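Polyphosphate kinase (Porphyromonas gingivalis, PDB 2O8R) probably catalyses the reversible transfer of the terminal phosphate of ATP to a growing polyphosphate chain, with magnesium as cofactor. Local coordinates at residues Leu326-Leu330 with Arg342-Leu346; His348-Tyr352 with Leu686-Glu690; Ala440-Leu444 with Leu460-Phe466; Asp489-Leu493 with Arg505-Val511; Arg536-Leu541 with Cys602-Gly606. The protein carries 3 engineered substitutions. All blocks are in the same frame, centred on the assembly; numbering follows the deposited sequence.

Contact 1 of 5, residues Leu326-Leu330 with Arg342-Leu346; sequences LSKHL and RKDYL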
# COMPACT_ATOMS: atom_id res chain seq x y z
N LEU A 326 16.82 18.10 -17.65
CA LEU A 326 18.01 17.87 -16.86
C LEU A 326 18.85 19.13 -16.90
O LEU A 326 18.59 20.04 -17.70
CB LEU A 326 18.82 16.71 -17.42
CG LEU A 326 18.03 15.44 -17.74
CD1 LEU A 326 18.95 14.39 -18.34
CD2 LEU A 326 17.37 14.91 -16.48
N SER A 327 19.83 19.20 -16.02
CA SER A 327 20.87 20.20 -16.10
C SER A 327 22.02 19.59 -16.91
O SER A 327 22.65 18.63 -16.45
CB SER A 327 21.32 20.59 -14.70
OG SER A 327 22.62 21.15 -14.69
N LYS A 328 22.28 20.14 -18.10
CA LYS A 328 23.38 19.69 -18.97
C LYS A 328 24.72 19.82 -18.24
O LYS A 328 25.54 18.91 -18.25
CB LYS A 328 23.45 20.46 -20.30
CG LYS A 328 22.12 20.74 -21.01
CD LYS A 328 21.39 19.48 -21.46
CE LYS A 328 21.48 19.26 -22.97
NZ LYS A 328 20.37 19.92 -23.71
N HIS A 329 24.90 20.97 -17.59
CA HIS A 329 26.10 21.30 -16.84
C HIS A 329 26.42 20.23 -15.81
O HIS A 329 27.50 19.63 -15.84
CB HIS A 329 25.90 22.63 -16.14
CG HIS A 329 27.09 23.52 -16.20
ND1 HIS A 329 27.23 24.51 -17.15
CD2 HIS A 329 28.22 23.56 -15.45
CE1 HIS A 329 28.38 25.13 -16.97
NE2 HIS A 329 29.00 24.57 -15.94
N LEU A 330 25.47 19.99 -14.91
CA LEU A 330 25.57 18.89 -13.95
C LEU A 330 25.89 17.56 -14.63
O LEU A 330 26.77 16.83 -14.18
CB LEU A 330 24.28 18.74 -13.16
CG LEU A 330 24.27 19.17 -11.71
CD1 LEU A 330 23.15 18.44 -11.04
CD2 LEU A 330 25.57 18.84 -11.03
N ARG A 342 31.90 22.44 -7.47
CA ARG A 342 32.33 23.52 -8.35
C ARG A 342 31.33 24.68 -8.42
O ARG A 342 31.74 25.83 -8.53
CB ARG A 342 32.62 22.96 -9.75
CG ARG A 342 33.94 22.18 -9.83
CD ARG A 342 33.97 21.15 -10.97
NE ARG A 342 33.59 21.69 -12.27
CZ ARG A 342 33.72 21.04 -13.43
NH1 ARG A 342 34.24 19.81 -13.46
NH2 ARG A 342 33.34 21.62 -14.56
N LYS A 343 30.04 24.38 -8.33
CA LYS A 343 29.01 25.39 -8.51
C LYS A 343 27.70 25.06 -7.77
O LYS A 343 27.42 23.90 -7.49
CB LYS A 343 28.73 25.55 -10.00
CG LYS A 343 27.79 26.69 -10.36
CD LYS A 343 27.73 26.94 -11.86
CE LYS A 343 27.30 25.69 -12.64
NZ LYS A 343 26.73 26.03 -13.97
N ASP A 344 26.92 26.09 -7.47
CA ASP A 344 25.59 25.93 -6.93
C ASP A 344 24.61 25.58 -8.02
O ASP A 344 24.76 26.01 -9.16
CB ASP A 344 25.10 27.22 -6.28
CG ASP A 344 25.80 27.51 -4.99
OD1 ASP A 344 26.55 26.64 -4.51
OD2 ASP A 344 25.58 28.63 -4.46
N TYR A 345 23.60 24.81 -7.66
CA TYR A 345 22.54 24.47 -8.59
C TYR A 345 21.15 24.76 -7.99
O TYR A 345 20.93 24.67 -6.78
CB TYR A 345 22.70 23.02 -9.09
CG TYR A 345 23.89 22.82 -10.02
CD1 TYR A 345 23.73 22.83 -11.41
CD2 TYR A 345 25.17 22.63 -9.51
CE1 TYR A 345 24.82 22.66 -12.27
CE2 TYR A 345 26.26 22.46 -10.35
CZ TYR A 345 26.09 22.46 -11.72
OH TYR A 345 27.20 22.29 -12.51
N LEU A 346 20.22 25.12 -8.85
CA LEU A 346 18.85 25.35 -8.46
C LEU A 346 18.02 24.37 -9.26
O LEU A 346 18.10 24.33 -10.48
CB LEU A 346 18.45 26.76 -8.85
CG LEU A 346 17.56 27.60 -7.97
CD1 LEU A 346 18.02 27.58 -6.51
CD2 LEU A 346 17.62 29.00 -8.54
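The branch point of L330 stands over one face of the Y345 ring. Its CG lies 3.6 Å from the ring centroid and 14° from the ring normal, and the side chain slants across the ring so that CD2 reaches the phenol end, 3.7 Å from Y345 CZ. This CH-pi contact accounts for much of the meeting. With CG anti to its own carbonyl carbon (chi1 -70°), Y345 directs its ring from the start of strand 345-349 toward the short helix 328-331. H329 crosses Y345 at about a right angle. Its CB sits at the ring edge, near the ring plane, while H329 CD2 approaches the phenol oxygen, 3.4 Å from Y345 OH. K343 comes from another direction. Its chain is extended at first and then turns at chi3 (57°), which carries the ammonium above one face of the imidazole, with NZ 3.2 Å from H329 CD2. The methylene next to it makes a CH-pi contact with the same ring, CE lying 4.0 Å from the H329 centroid. S327 closes the helix start as N-cap, its OG accepting from L330 N at 3.1 Å, and the same oxygen passes obliquely by Y345 CE1. Outside the pair, Y356 touches L330 and bonds to S327 N through its hydroxyl, while the Y345 backbone pairs with M480. Chemically, the contact has a buried leucine-on-tyrosine half and a more exposed half in which an ammonium faces an imidazole. A second positive charge beside the ammonium would be unfavourable, so the neutral imidazole is probably preferred.

Contact 2 of 5, residues His348-Tyr352 with Leu686-Glu690; sequences HVPYY and LKGKE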
# COMPACT_ATOMS: atom_id res chain seq x y z
N HIS A 348 14.19 23.18 -10.09
CA HIS A 348 12.80 23.55 -10.00
C HIS A 348 11.97 22.38 -10.47
O HIS A 348 11.90 22.07 -11.66
CB HIS A 348 12.52 24.76 -10.88
CG HIS A 348 13.43 25.92 -10.60
ND1 HIS A 348 13.29 26.72 -9.48
CD2 HIS A 348 14.49 26.41 -11.29
CE1 HIS A 348 14.23 27.65 -9.50
NE2 HIS A 348 14.97 27.48 -10.58
N VAL A 349 11.32 21.71 -9.53
CA VAL A 349 10.59 20.52 -9.91
C VAL A 349 9.13 20.72 -10.06
O VAL A 349 8.52 21.46 -9.29
CB VAL A 349 10.71 19.34 -8.93
CG1 VAL A 349 12.12 18.83 -8.86
CG2 VAL A 349 10.12 19.70 -7.54
N PRO A 350 8.66 20.30 -11.22
CA PRO A 350 8.20 19.20 -12.01
C PRO A 350 9.08 19.37 -13.26
O PRO A 350 9.49 18.39 -13.87
CB PRO A 350 6.74 19.53 -12.30
CG PRO A 350 6.49 20.87 -11.63
CD PRO A 350 7.85 21.48 -11.54
N TYR A 351 9.40 20.64 -13.56
CA TYR A 351 10.20 21.09 -14.71
C TYR A 351 11.53 20.34 -14.88
O TYR A 351 11.88 19.94 -15.98
CB TYR A 351 10.46 22.60 -14.63
CG TYR A 351 9.25 23.46 -14.26
CD1 TYR A 351 8.15 23.53 -15.11
CD2 TYR A 351 9.21 24.19 -13.08
CE1 TYR A 351 7.05 24.30 -14.79
CE2 TYR A 351 8.09 24.95 -12.75
CZ TYR A 351 7.01 25.01 -13.62
OH TYR A 351 5.90 25.77 -13.32
N TYR A 352 12.25 20.17 -13.77
CA TYR A 352 13.41 19.30 -13.74
C TYR A 352 13.01 18.00 -13.06
O TYR A 352 11.96 17.96 -12.41
CB TYR A 352 14.53 19.94 -12.93
CG TYR A 352 15.23 21.08 -13.62
CD1 TYR A 352 16.41 20.87 -14.32
CD2 TYR A 352 14.72 22.38 -13.56
CE1 TYR A 352 17.07 21.91 -14.95
CE2 TYR A 352 15.37 23.43 -14.19
CZ TYR A 352 16.54 23.19 -14.88
OH TYR A 352 17.20 24.23 -15.51
N LEU A 686 13.07 27.49 -18.85
CA LEU A 686 14.10 26.62 -18.29
C LEU A 686 14.66 25.68 -19.35
O LEU A 686 15.85 25.40 -19.36
CB LEU A 686 13.55 25.82 -17.11
CG LEU A 686 13.40 26.62 -15.81
CD1 LEU A 686 12.55 25.91 -14.79
CD2 LEU A 686 14.75 26.93 -15.23
N LYS A 687 13.79 25.22 -20.24
CA LYS A 687 14.22 24.37 -21.34
C LYS A 687 15.09 25.22 -22.26
O LYS A 687 16.16 24.78 -22.70
CB LYS A 687 13.01 23.82 -22.09
CG LYS A 687 13.35 22.80 -23.15
CD LYS A 687 12.14 22.51 -24.03
CE LYS A 687 12.55 21.68 -25.24
NZ LYS A 687 11.38 21.34 -26.09
N GLY A 688 14.64 26.45 -22.52
CA GLY A 688 15.41 27.42 -23.29
C GLY A 688 16.84 27.48 -22.81
O GLY A 688 17.76 27.14 -23.55
N LYS A 689 17.03 27.85 -21.55
CA LYS A 689 18.37 28.01 -21.02
C LYS A 689 19.23 26.73 -21.11
O LYS A 689 20.45 26.80 -21.15
CB LYS A 689 18.35 28.59 -19.60
CG LYS A 689 18.28 27.56 -18.50
CD LYS A 689 19.20 27.94 -17.35
CE LYS A 689 19.17 26.87 -16.26
NZ LYS A 689 19.87 27.31 -15.04
N GLU A 690 18.59 25.56 -21.16
CA GLU A 690 19.36 24.31 -21.17
C GLU A 690 19.88 23.98 -22.56
O GLU A 690 20.88 23.28 -22.69
CB GLU A 690 18.59 23.14 -20.55
CG GLU A 690 18.29 23.27 -19.03
CD GLU A 690 19.50 23.08 -18.11
OE1 GLU A 690 20.55 22.60 -18.58
OE2 GLU A 690 19.39 23.41 -16.90
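Y352 and E690 meet from opposite directions, and the phenol donates to the carboxylate through a 2.7 Å hydrogen bond from Y352 OH to E690 OE2. The oxygen receives it on its anti lone pair, the one turned away from OE1. Ring and carboxylate planes stand 82° apart, with OE2 lying in the plane of the ring at its edge. The fold of the glutamate chain matters here: a turn at chi2 (-73°) brings the carboxylate back from helix 678-691 to the phenol. Its second oxygen, OE1, is used by the backbone N of K328. L686 crosses Y352 at about a right angle, and both of its methyls touch Y352 CE2 and the H348 ring. L686 CD2 lies at the tyrosine edge, in plane, 3.7 Å from Y352 CE2, and is 4.0 Å from H348 CD2. L686 CD1 also packs on the base of Y351, 3.9 Å from Y351 CB. K689 leaves the helix with CG between backbone N and carbonyl carbon (chi1 90°) and then runs out past the phenol, its CE 3.4 Å from Y352 OH. Its ammonium continues to a salt bridge with E641, which also receives a weak hydrogen bond from H348 NE2. Within its own segment, Y352 N bonds to H348 O at 2.9 Å. The contact thus ties the C-terminal helix to the end of strand 345-349. With donors on both of its oxygens, E690 is probably ionised, and its charge would probably strengthen the bond from the phenol, set beside the apolar methyls of L686.

Contact 3 of 5, residues Ala440-Leu444 with Leu460-Phe466; sequences AKTAL and LLSTGNF. With SO4 (sulfate ion), chain F.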
# COMPACT_ATOMS: atom_id res chain seq x y z
N ALA A 440 11.72 21.77 8.65
CA ALA A 440 12.86 22.02 7.76
C ALA A 440 13.07 20.92 6.71
O ALA A 440 12.90 19.74 6.99
CB ALA A 440 14.12 22.20 8.57
N LYS A 441 13.42 21.32 5.50
CA LYS A 441 13.58 20.37 4.40
C LYS A 441 15.03 20.38 3.89
O LYS A 441 15.32 20.93 2.83
CB LYS A 441 12.63 20.72 3.25
CG LYS A 441 11.22 21.18 3.65
CD LYS A 441 10.34 19.99 3.96
CE LYS A 441 8.90 20.40 4.19
NZ LYS A 441 8.10 19.23 4.63
N THR A 442 15.94 19.78 4.66
CA THR A 442 17.36 19.81 4.35
C THR A 442 18.00 18.42 4.34
O THR A 442 17.59 17.54 5.09
CB THR A 442 18.14 20.66 5.38
OG1 THR A 442 18.01 20.06 6.67
CG2 THR A 442 17.59 22.08 5.45
N ALA A 443 19.00 18.25 3.48
CA ALA A 443 19.87 17.08 3.52
C ALA A 443 21.32 17.55 3.63
O ALA A 443 21.64 18.70 3.32
CB ALA A 443 19.69 16.22 2.29
N LEU A 444 22.21 16.67 4.08
CA LEU A 444 23.58 17.06 4.34
C LEU A 444 24.53 15.92 4.10
O LEU A 444 24.41 14.88 4.72
CB LEU A 444 23.75 17.52 5.78
CG LEU A 444 25.15 17.98 6.18
CD1 LEU A 444 25.55 19.26 5.43
CD2 LEU A 444 25.20 18.21 7.66
N LEU A 460 21.75 20.29 0.82
CA LEU A 460 20.57 20.37 -0.03
C LEU A 460 19.46 21.00 0.79
O LEU A 460 19.16 20.52 1.88
CB LEU A 460 20.14 18.96 -0.44
CG LEU A 460 20.69 18.30 -1.70
CD1 LEU A 460 22.16 18.57 -1.89
CD2 LEU A 460 20.43 16.81 -1.63
N LEU A 461 18.88 22.10 0.29
CA LEU A 461 17.79 22.83 0.96
C LEU A 461 16.63 23.07 0.03
O LEU A 461 16.82 23.32 -1.15
CB LEU A 461 18.24 24.18 1.50
CG LEU A 461 19.26 24.07 2.61
CD1 LEU A 461 20.69 24.19 2.05
CD2 LEU A 461 18.98 25.15 3.62
N SER A 462 15.41 23.02 0.57
CA SER A 462 14.25 22.87 -0.29
C SER A 462 12.96 23.45 0.26
O SER A 462 12.77 23.53 1.48
CB SER A 462 14.02 21.39 -0.55
OG SER A 462 12.99 21.24 -1.51
N THR A 463 12.07 23.82 -0.65
CA THR A 463 10.75 24.35 -0.28
C THR A 463 9.74 23.26 0.00
O THR A 463 8.70 23.52 0.61
CB THR A 463 10.20 25.27 -1.37
OG1 THR A 463 9.99 24.52 -2.57
CG2 THR A 463 11.18 26.38 -1.65
N GLY A 464 10.03 22.04 -0.44
CA GLY A 464 9.22 20.88 -0.07
C GLY A 464 10.04 19.61 0.12
O GLY A 464 11.27 19.66 0.16
N ASN A 465 9.35 18.48 0.22
CA ASN A 465 9.99 17.18 0.46
C ASN A 465 10.70 16.63 -0.78
O ASN A 465 10.33 16.96 -1.91
CB ASN A 465 8.95 16.18 0.97
CG ASN A 465 8.29 16.63 2.27
OD1 ASN A 465 7.74 17.73 2.36
ND2 ASN A 465 8.33 15.77 3.29
N PHE A 466 11.74 15.82 -0.57
CA PHE A 466 12.55 15.28 -1.68
C PHE A 466 11.83 14.10 -2.31
O PHE A 466 11.94 13.84 -3.52
CB PHE A 466 13.92 14.80 -1.19
CG PHE A 466 14.76 15.86 -0.51
CD1 PHE A 466 15.20 16.98 -1.22
CD2 PHE A 466 15.12 15.72 0.82
CE1 PHE A 466 15.98 17.94 -0.60
CE2 PHE A 466 15.91 16.68 1.45
CZ PHE A 466 16.34 17.79 0.74
S SO4 F . 4.34 21.20 3.69
O1 SO4 F . 3.77 20.84 2.39
O2 SO4 F . 3.28 21.76 4.54
O3 SO4 F . 4.90 20.01 4.32
O4 SO4 F . 5.44 22.14 3.50
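Strands 442-447 and 457-462 form a beta hairpin, and A443 and L460 are an antiparallel hydrogen-bonded pair: A443 N gives to L460 O at 2.8 Å and L460 N to A443 O at 3.0 Å. T442 and L461 are the neighbouring non-hydrogen-bonded pair, where T442 CA also makes a CA-H...O contact with L460 O. The apolar contacts divide between the two faces of the sheet. On one face, T442 and L461 lie side by side, pointing the same way, with T442 CG2 3.8 Å from L461 CD2. On the other, A443 CB is touched by L460 CB and by F466, whose CE2 is 3.9 Å away; the ring turns its edge to the A443 amide. The polar side-chain contacts lie toward G464 and N465. S462 OG donates to G464 O at 2.9 Å, steadying the turn. K441, bent at chi2 (-81°) and straight beyond, passes S462 O and G464 O to reach N465, where NZ donates to OD1 at 2.7 Å from 36° above the carbonyl plane. NZ also makes a weak 3.3 Å bond to O3 of a sulfate, probably from the crystallisation liquor, that H597 and R599 bind as well; E405 is a long, weak ion-pair partner. K441 follows the predicted phosphohistidine H439 with the HxK spacing of the phospholipase D superfamily. The bond to N465 would help orient the lysine tip toward the anion, and the sulfate is consistent with a place for a substrate phosphate group.

Contact 4 of 5, residues Asp489-Leu493 with Arg505-Val511; sequences DVYRL and RFSRLLV. With SO4 (sulfate ion), chain E.
D489 OD2 is gripped by consecutive backbone amides. R508 N points almost straight down its C-O bond at 2.8 Å, with an N-H...O angle of 177°, while L509 N arrives on the anti side, 28° out of the carboxylate plane, at 3.0 Å. The other oxygen, OD1, uses its syn lone pair for S507 N at 2.9 Å, and that amide leans weakly on OD2 too. Three backbone N-H groups therefore satisfy one buried carboxylate and set its rotation. The F506 ring, its plane steep to that of the carboxylate, turns an edge to D489 O and L493 N and receives V511 CG2 over one face. R492 lays its aliphatic chain against this ring, CD 3.9 Å from F506 CE1, then bends at chi3 (-94°); its NE forms a salt bridge with E502. R505 holds a sulfate ion by its guanidinium edge, NE giving to O3 at 2.7 Å and NH2 to the same oxygen at 2.9 Å. Among the apolar side chains, L493 CD1 touches V511 CG1 at 4.0 Å, and L509 CD2 lies near V490 and L493. L493 and L510 also meet strand 629-632. The arrangement joins helix 484-497 to the chain entering strand 510-511, an outermost strand, within this chain, of the nine-stranded mixed sheet, and so belongs to the junction between the two C-terminal phospholipase D-like domains of a polyphosphate kinase 1.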
# COMPACT_ATOMS: atom_id res chain seq x y z
N ASP A 489 26.40 25.68 8.56
CA ASP A 489 25.17 26.06 9.24
C ASP A 489 24.24 24.88 9.34
O ASP A 489 23.66 24.63 10.40
CB ASP A 489 24.51 27.20 8.49
CG ASP A 489 25.10 28.55 8.84
OD1 ASP A 489 25.89 28.61 9.81
OD2 ASP A 489 24.76 29.56 8.17
N VAL A 490 24.11 24.15 8.23
CA VAL A 490 23.33 22.93 8.18
C VAL A 490 23.96 21.89 9.11
O VAL A 490 23.26 21.22 9.89
CB VAL A 490 23.22 22.39 6.74
CG1 VAL A 490 22.60 21.01 6.71
CG2 VAL A 490 22.41 23.34 5.87
N TYR A 491 25.29 21.79 9.04
CA TYR A 491 26.05 20.94 9.95
C TYR A 491 25.66 21.20 11.40
O TYR A 491 25.30 20.28 12.15
CB TYR A 491 27.54 21.20 9.78
CG TYR A 491 28.36 20.64 10.92
CD1 TYR A 491 28.69 19.29 10.95
CD2 TYR A 491 28.81 21.45 11.95
CE1 TYR A 491 29.42 18.76 11.99
CE2 TYR A 491 29.55 20.93 12.99
CZ TYR A 491 29.85 19.58 13.00
OH TYR A 491 30.58 19.03 14.03
N ARG A 492 25.73 22.47 11.77
CA ARG A 492 25.41 22.92 13.11
C ARG A 492 23.96 22.68 13.46
O ARG A 492 23.65 22.27 14.58
CB ARG A 492 25.75 24.40 13.27
CG ARG A 492 25.46 24.95 14.63
CD ARG A 492 25.76 26.43 14.73
NE ARG A 492 27.10 26.69 15.24
CZ ARG A 492 28.01 27.40 14.60
NH1 ARG A 492 27.74 27.95 13.42
NH2 ARG A 492 29.21 27.58 15.15
N LEU A 493 23.07 22.92 12.49
CA LEU A 493 21.64 22.68 12.70
C LEU A 493 21.37 21.24 13.12
O LEU A 493 20.65 21.00 14.10
CB LEU A 493 20.83 23.02 11.45
CG LEU A 493 19.32 22.73 11.47
CD1 LEU A 493 18.62 23.42 12.64
CD2 LEU A 493 18.67 23.09 10.12
N ARG A 505 24.16 29.92 16.52
CA ARG A 505 24.64 30.99 15.65
C ARG A 505 24.88 30.48 14.24
O ARG A 505 25.63 29.53 14.04
CB ARG A 505 25.98 31.54 16.18
CG ARG A 505 25.90 32.36 17.45
CD ARG A 505 27.21 33.10 17.71
NE ARG A 505 28.29 32.20 18.12
CZ ARG A 505 28.67 32.01 19.37
NH1 ARG A 505 28.07 32.66 20.36
NH2 ARG A 505 29.67 31.18 19.64
N PHE A 506 24.26 31.14 13.26
CA PHE A 506 24.42 30.73 11.87
C PHE A 506 24.96 31.86 10.99
O PHE A 506 24.65 33.03 11.23
CB PHE A 506 23.09 30.16 11.34
CG PHE A 506 22.51 29.08 12.22
CD1 PHE A 506 22.84 27.75 12.03
CD2 PHE A 506 21.65 29.41 13.26
CE1 PHE A 506 22.32 26.76 12.85
CE2 PHE A 506 21.12 28.43 14.09
CZ PHE A 506 21.46 27.11 13.89
N SER A 507 25.78 31.52 9.99
CA SER A 507 26.42 32.51 9.11
C SER A 507 25.47 33.12 8.09
O SER A 507 25.46 34.33 7.89
CB SER A 507 27.61 31.91 8.36
OG SER A 507 28.51 31.26 9.23
N ARG A 508 24.71 32.27 7.41
CA ARG A 508 23.86 32.72 6.32
C ARG A 508 22.47 32.14 6.46
O ARG A 508 21.50 32.73 6.00
CB ARG A 508 24.43 32.28 4.97
CG ARG A 508 25.90 32.60 4.76
CD ARG A 508 26.09 34.02 4.35
NE ARG A 508 27.33 34.20 3.60
CZ ARG A 508 27.58 35.24 2.81
NH1 ARG A 508 26.66 36.20 2.67
NH2 ARG A 508 28.73 35.33 2.17
N LEU A 509 22.39 30.99 7.11
CA LEU A 509 21.13 30.26 7.25
C LEU A 509 20.16 30.94 8.21
O LEU A 509 20.58 31.58 9.16
CB LEU A 509 21.43 28.85 7.75
CG LEU A 509 20.34 27.79 7.65
CD1 LEU A 509 19.93 27.66 6.19
CD2 LEU A 509 20.81 26.46 8.26
N LEU A 510 18.87 30.81 7.94
CA LEU A 510 17.86 31.31 8.87
C LEU A 510 17.05 30.18 9.46
O LEU A 510 16.34 29.48 8.73
CB LEU A 510 16.90 32.24 8.16
CG LEU A 510 17.50 33.45 7.48
CD1 LEU A 510 16.36 34.34 7.02
CD2 LEU A 510 18.40 34.17 8.45
N VAL A 511 17.13 30.00 10.77
CA VAL A 511 16.37 28.97 11.47
C VAL A 511 15.32 29.58 12.41
O VAL A 511 15.58 30.56 13.10
CB VAL A 511 17.28 28.01 12.24
CG1 VAL A 511 16.50 26.82 12.75
CG2 VAL A 511 18.43 27.54 11.34
S SO4 E . 30.41 31.35 15.38
O1 SO4 E . 31.45 30.50 14.80
O2 SO4 E . 29.12 31.13 14.71
O3 SO4 E . 30.28 31.02 16.80
O4 SO4 E . 30.79 32.75 15.22

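Contact 5 of 5, residues Arg536-Leu541 with Cys602-Gly606; sequences RGYMLL and CFHNG
C602 lies in strand 600-603, which pairs antiparallel with strand 538-543 in the mixed sheet of the second phospholipase D-like domain. It forms a hydrogen-bonded pair with L540: C602 N gives to L540 O at 2.7 Å, and C602 O accepts from L540 N at 2.8 Å, in its carbonyl plane. Their side chains share one face, CB to CB 3.8 Å, where both touch L646 of helix 636-651. F603, in the non-hydrogen-bonded pair with M539, points to the opposite face. There it makes a Met-aromatic contact with this selenomethionine, whose SE lies obliquely to the ring, 3.7 Å from F603 CE1; L523 of helix 516-532 adjoins the phenylalanine. H604 continues the pairing past the strand, its N bonding to Y538 O at 3.0 Å, and its CB packs on Y538 CB at 3.7 Å. The Y538 hydroxyl itself goes to D566, while H604 ND1 bonds to E609. With CG anti to the backbone N (chi1 -173°), the imidazole swings toward R536, whose extended chain crosses it at about a right angle. After the turn at N605, G606 comes back over the histidine: its C lies 3.4 Å above one face of the ring, and R536 NH1 3.9 Å above the other.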
# COMPACT_ATOMS: atom_id res chain seq x y z
N ARG A 536 14.06 53.20 -4.17
CA ARG A 536 12.95 52.29 -4.43
C ARG A 536 12.82 51.25 -3.32
O ARG A 536 13.84 50.74 -2.82
CB ARG A 536 13.11 51.61 -5.80
CG ARG A 536 11.95 50.71 -6.16
CD ARG A 536 11.73 50.58 -7.65
NE ARG A 536 10.55 49.77 -7.94
CZ ARG A 536 10.54 48.44 -8.04
NH1 ARG A 536 11.66 47.75 -7.87
NH2 ARG A 536 9.41 47.79 -8.30
N GLY A 537 11.58 50.95 -2.93
CA GLY A 537 11.31 49.93 -1.91
C GLY A 537 10.40 48.84 -2.45
O GLY A 537 9.20 49.05 -2.65
N TYR A 538 10.97 47.67 -2.69
CA TYR A 538 10.21 46.58 -3.32
C TYR A 538 10.40 45.23 -2.63
O TYR A 538 11.49 44.92 -2.12
CB TYR A 538 10.56 46.48 -4.80
CG TYR A 538 9.73 45.47 -5.54
CD1 TYR A 538 8.36 45.69 -5.73
CD2 TYR A 538 10.29 44.29 -6.02
CE1 TYR A 538 7.58 44.77 -6.40
CE2 TYR A 538 9.52 43.36 -6.69
CZ TYR A 538 8.17 43.60 -6.87
OH TYR A 538 7.41 42.68 -7.54
N MSE A 539 9.33 44.43 -2.62
CA MSE A 539 9.36 43.06 -2.09
C MSE A 539 8.57 42.15 -2.99
O MSE A 539 7.48 42.51 -3.45
CB MSE A 539 8.76 43.00 -0.69
CG MSE A 539 9.63 43.66 0.35
SE MSE A 539 9.04 43.41 2.17
CE MSE A 539 7.60 44.67 2.27
N LEU A 540 9.12 40.97 -3.23
CA LEU A 540 8.41 39.94 -3.98
C LEU A 540 8.38 38.70 -3.12
O LEU A 540 9.42 38.11 -2.84
CB LEU A 540 9.09 39.70 -5.33
CG LEU A 540 8.46 38.79 -6.39
CD1 LEU A 540 6.94 38.67 -6.30
CD2 LEU A 540 8.85 39.26 -7.77
N LEU A 541 7.18 38.33 -2.68
CA LEU A 541 7.02 37.29 -1.67
C LEU A 541 6.03 36.21 -2.12
O LEU A 541 4.87 36.50 -2.41
CB LEU A 541 6.52 37.92 -0.39
CG LEU A 541 7.30 38.97 0.37
CD1 LEU A 541 6.41 39.45 1.49
CD2 LEU A 541 8.60 38.39 0.92
N CYS A 602 12.00 37.78 -1.98
CA CYS A 602 12.90 38.70 -2.67
C CYS A 602 12.78 40.09 -2.10
O CYS A 602 11.72 40.70 -2.15
CB CYS A 602 12.57 38.76 -4.15
SG CYS A 602 12.58 37.17 -4.89
N PHE A 603 13.88 40.59 -1.57
CA PHE A 603 13.94 41.97 -1.12
C PHE A 603 14.83 42.79 -2.04
O PHE A 603 16.01 42.45 -2.24
CB PHE A 603 14.44 42.03 0.32
CG PHE A 603 13.59 41.25 1.30
CD1 PHE A 603 12.64 41.90 2.07
CD2 PHE A 603 13.77 39.88 1.47
CE1 PHE A 603 11.86 41.20 2.99
CE2 PHE A 603 13.00 39.18 2.39
CZ PHE A 603 12.05 39.83 3.14
N HIS A 604 14.28 43.86 -2.60
CA HIS A 604 14.99 44.69 -3.58
C HIS A 604 16.31 45.29 -3.08
O HIS A 604 17.31 45.26 -3.81
CB HIS A 604 14.10 45.81 -4.10
CG HIS A 604 14.71 46.58 -5.23
ND1 HIS A 604 15.37 45.97 -6.28
CD2 HIS A 604 14.75 47.91 -5.48
CE1 HIS A 604 15.79 46.89 -7.12
NE2 HIS A 604 15.43 48.08 -6.66
N ASN A 605 16.29 45.82 -1.86
CA ASN A 605 17.45 46.46 -1.24
C ASN A 605 18.22 47.40 -2.18
O ASN A 605 19.41 47.20 -2.46
CB ASN A 605 18.38 45.41 -0.65
CG ASN A 605 19.50 46.01 0.16
OD1 ASN A 605 19.35 47.07 0.78
ND2 ASN A 605 20.66 45.35 0.13
N GLY A 606 17.52 48.41 -2.70
CA GLY A 606 18.10 49.35 -3.64
C GLY A 606 18.38 48.78 -5.02
O GLY A 606 18.16 49.44 -6.04

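In the fold
Contacts 1 and 2 share strand 345-349 and touch directly, L326 O lying 3.7 Å from Y352 CE1; their centres are 11 Å apart. Both reach the same sheet as contact 3, whose centre is about 17 Å from that of contact 1 and 19 Å from that of contact 2. Contact 3 lies closest to the predicted active site, its K441 side chain about 4 Å from that of H439. The Y351 side chain of contact 2 is about 10 Å from that of H597, a predicted ATP-binding residue that also holds the sulfate of contact 3. Contact 3 packs on contact 4, L444 CD1 being 3.7 Å from V490 CG1. Contacts 4 and 5 both reach the nine-stranded sheet, centres about 24 Å apart.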